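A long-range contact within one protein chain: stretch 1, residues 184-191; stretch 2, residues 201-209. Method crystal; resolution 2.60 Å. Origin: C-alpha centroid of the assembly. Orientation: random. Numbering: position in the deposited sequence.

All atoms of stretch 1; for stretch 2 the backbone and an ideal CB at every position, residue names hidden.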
# COMPACT_ATOMS: atom_id res chain seq x y z
N GLY A 184 4.21 27.16 12.01
CA GLY A 184 3.08 27.66 12.80
C GLY A 184 1.97 28.27 11.99
O GLY A 184 1.06 28.86 12.53
N GLN A 185 2.00 28.11 10.68
CA GLN A 185 1.41 29.15 9.84
C GLN A 185 -0.06 28.99 9.41
O GLN A 185 -0.56 27.88 9.24
CB GLN A 185 2.31 29.39 8.65
CG GLN A 185 3.70 29.78 9.09
CD GLN A 185 4.72 29.78 7.98
OE1 GLN A 185 4.38 29.81 6.78
NE2 GLN A 185 5.97 29.80 8.36
N PRO A 186 -0.76 30.13 9.26
CA PRO A 186 -2.13 30.08 8.80
C PRO A 186 -2.24 29.38 7.50
O PRO A 186 -1.33 29.45 6.68
CB PRO A 186 -2.50 31.55 8.58
CG PRO A 186 -1.47 32.34 9.23
CD PRO A 186 -0.35 31.48 9.68
N PHE A 187 -3.36 28.73 7.26
CA PHE A 187 -3.57 28.20 5.94
C PHE A 187 -4.11 29.34 5.13
O PHE A 187 -4.88 30.12 5.64
CB PHE A 187 -4.59 27.08 5.91
CG PHE A 187 -4.19 25.84 6.69
CD1 PHE A 187 -2.96 25.71 7.34
CD2 PHE A 187 -5.06 24.78 6.74
CE1 PHE A 187 -2.64 24.54 8.02
CE2 PHE A 187 -4.74 23.63 7.42
CZ PHE A 187 -3.53 23.50 8.06
N LEU A 188 -3.72 29.43 3.86
CA LEU A 188 -4.38 30.33 2.90
C LEU A 188 -5.39 29.54 2.08
O LEU A 188 -5.48 28.32 2.22
CB LEU A 188 -3.34 30.96 1.96
CG LEU A 188 -2.78 32.33 2.41
CD1 LEU A 188 -2.46 32.31 3.89
CD2 LEU A 188 -1.54 32.76 1.61
N TYR A 189 -6.13 30.22 1.19
CA TYR A 189 -7.01 29.56 0.23
C TYR A 189 -6.52 29.71 -1.21
O TYR A 189 -5.73 30.56 -1.47
CB TYR A 189 -8.40 30.12 0.34
CG TYR A 189 -9.11 29.67 1.58
CD1 TYR A 189 -9.80 28.46 1.62
CD2 TYR A 189 -9.10 30.46 2.73
CE1 TYR A 189 -10.46 28.04 2.77
CE2 TYR A 189 -9.75 30.06 3.86
CZ TYR A 189 -10.42 28.86 3.87
OH TYR A 189 -11.08 28.50 5.02
N PRO A 190 -6.97 28.83 -2.13
CA PRO A 190 -6.76 29.02 -3.57
C PRO A 190 -7.15 30.39 -4.12
O PRO A 190 -8.17 30.93 -3.74
CB PRO A 190 -7.67 27.95 -4.20
CG PRO A 190 -7.67 26.85 -3.20
CD PRO A 190 -7.44 27.46 -1.84
N ASP A 191 -6.30 30.93 -4.99
CA ASP A 191 -6.60 32.13 -5.79
C ASP A 191 -6.98 31.65 -7.20
O ASP A 191 -6.17 31.03 -7.87
CB ASP A 191 -5.33 32.98 -5.85
CG ASP A 191 -5.57 34.38 -6.39
OD1 ASP A 191 -6.60 34.64 -7.07
OD2 ASP A 191 -4.71 35.24 -6.11
N UNK A 201 2.40 27.12 -4.73
CA UNK A 201 3.50 27.84 -4.11
C UNK A 201 3.05 28.94 -3.15
O UNK A 201 3.72 29.23 -2.16
CB UNK A 201 4.39 28.45 -5.20
N UNK A 202 1.93 29.57 -3.44
CA UNK A 202 1.34 30.56 -2.52
C UNK A 202 0.82 29.90 -1.26
O UNK A 202 0.94 30.46 -0.16
CB UNK A 202 0.21 31.32 -3.21
N UNK A 203 0.19 28.74 -1.44
CA UNK A 203 -0.44 28.04 -0.34
C UNK A 203 0.64 27.60 0.61
O UNK A 203 0.42 27.52 1.81
CB UNK A 203 -1.27 26.85 -0.83
N UNK A 204 1.80 27.32 0.04
CA UNK A 204 2.95 26.81 0.78
C UNK A 204 3.70 27.93 1.45
O UNK A 204 4.12 27.80 2.60
CB UNK A 204 3.89 26.03 -0.14
N UNK A 205 3.87 29.03 0.73
CA UNK A 205 4.76 30.08 1.18
C UNK A 205 4.08 31.39 1.49
O UNK A 205 4.67 32.25 2.08
CB UNK A 205 5.84 30.32 0.12
N UNK A 206 2.83 31.56 1.09
CA UNK A 206 2.10 32.78 1.36
C UNK A 206 1.80 32.99 2.83
O UNK A 206 1.54 32.02 3.57
CB UNK A 206 0.79 32.78 0.57
N UNK A 207 1.86 34.25 3.27
CA UNK A 207 1.30 34.67 4.54
C UNK A 207 0.10 35.54 4.27
O UNK A 207 -0.04 36.07 3.18
CB UNK A 207 2.33 35.41 5.39
N UNK A 208 -0.77 35.74 5.27
CA UNK A 208 -1.78 36.79 5.14
C UNK A 208 -1.21 38.21 5.42
O UNK A 208 -1.89 39.21 5.17
CB UNK A 208 -2.94 36.50 6.10
N UNK A 209 0.03 38.30 5.91
CA UNK A 209 0.71 39.59 6.13
C UNK A 209 1.04 40.40 4.87
O UNK A 209 1.27 41.61 4.96
CB UNK A 209 2.01 39.33 6.89

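Position 201 lies in a helix that runs to 205. Nothing of stretch 1 lies within 5.5 Å of its ideal CB, so the contact sets no preference. The residue is Leu201, which takes no part.

At position 202 the CA-to-CB bond points toward stretch 1. The ideal CB is 5.3 Å from Leu188 CD2, and the carbonyl of Tyr189 lies farther out. A short apolar residue could meet Leu188. A long side chain with a donor at its end, Lys, Arg or perhaps Gln, could pass the leucine and seek the carbonyl. The residue is Arg202. Its first three chi angles are t. NH1 gives a weak hydrogen bond to Tyr189 O, 2.6 Å long but bent to 130° at the hydrogen. This oxygen lies near the guanidinium plane. Leu188 CD2 covers one face, 3.8 Å from Arg202 CZ. A water accepts from Tyr189 N at 3.1 Å and, weakly, from Arg202 NH2 at 3.3 Å, forming a second link.

At position 203 the bond points sideways. The ideal CB is 5.4 Å from Leu188 CB, and Pro190 is also on this side. A medium or large apolar residue, such as Leu, Met or Ile, would suit. The residue is Leu203. Its end comes nearer: CD2 is 4.2 Å from both Leu188 CB and Pro190 CD.

Positions 204 and 205 point away, so many residues would do. They are Thr204 and Phe205.

Position 206 is the first to leave helical phi/psi, at -68/143. These angles do not demand glycine, but space does. An ideal CB would be 2.6 Å from Leu188 CD2 and 2.5 Å from Arg202 O, both clashes. Gly206 leaves a bare backbone, and Leu188 CD2 comes to 3.6 Å from Gly206 C.

Position 207 points away, and its ideal CB has no neighbour in stretch 1 within 5.5 Å. Small residues would make little contact, but a long or aromatic one could reach back to Gln185. The residue is Phe207. Its ring returns, and CE1 lies 3.4 Å from Gln185 OE1.

At position 208 the bond points sideways. Leu188 and Pro186 lie close by. Pro, Val or Leu could use this apolar surface, and phi of -79° permits proline. The residue is Pro208. Its CG is 3.8 Å from Pro186 CG and 4.0 Å from Leu188 CD1.

Position 209 is out of reach. It is Ala209.

Stretch 2 201-209: LRLTFGFPA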
# COMPACT_ATOMS: atom_id res chain seq x y z
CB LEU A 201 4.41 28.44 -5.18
CG LEU A 201 5.52 27.52 -5.73
CD1 LEU A 201 6.07 28.05 -7.05
CD2 LEU A 201 6.65 27.43 -4.72
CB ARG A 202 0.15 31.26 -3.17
CG ARG A 202 -0.26 32.56 -2.49
CD ARG A 202 -1.51 33.17 -3.10
NE ARG A 202 -2.28 33.97 -2.14
CZ ARG A 202 -3.44 33.59 -1.58
NH1 ARG A 202 -3.97 32.39 -1.83
NH2 ARG A 202 -4.06 34.41 -0.73
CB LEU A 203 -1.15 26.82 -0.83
CG LEU A 203 -2.47 27.01 -1.54
CD1 LEU A 203 -2.99 25.62 -1.93
CD2 LEU A 203 -3.44 27.69 -0.63
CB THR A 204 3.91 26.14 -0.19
OG1 THR A 204 3.17 25.27 -1.04
CG2 THR A 204 4.94 25.32 0.54
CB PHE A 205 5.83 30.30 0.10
CG PHE A 205 6.76 29.13 -0.05
CD1 PHE A 205 7.50 28.68 1.05
CD2 PHE A 205 6.87 28.47 -1.25
CE1 PHE A 205 8.34 27.60 0.94
CE2 PHE A 205 7.72 27.39 -1.36
CZ PHE A 205 8.45 26.95 -0.27
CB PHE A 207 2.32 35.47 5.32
CG PHE A 207 3.62 34.77 5.50
CD1 PHE A 207 3.79 33.84 6.54
CD2 PHE A 207 4.69 35.02 4.64
CE1 PHE A 207 5.00 33.18 6.71
CE2 PHE A 207 5.90 34.35 4.81
CZ PHE A 207 6.06 33.43 5.83
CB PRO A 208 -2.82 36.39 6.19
CG PRO A 208 -2.34 35.06 6.74
CD PRO A 208 -0.86 35.08 6.57
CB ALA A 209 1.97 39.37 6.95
O HOH W 1 -6.34 33.31 1.42
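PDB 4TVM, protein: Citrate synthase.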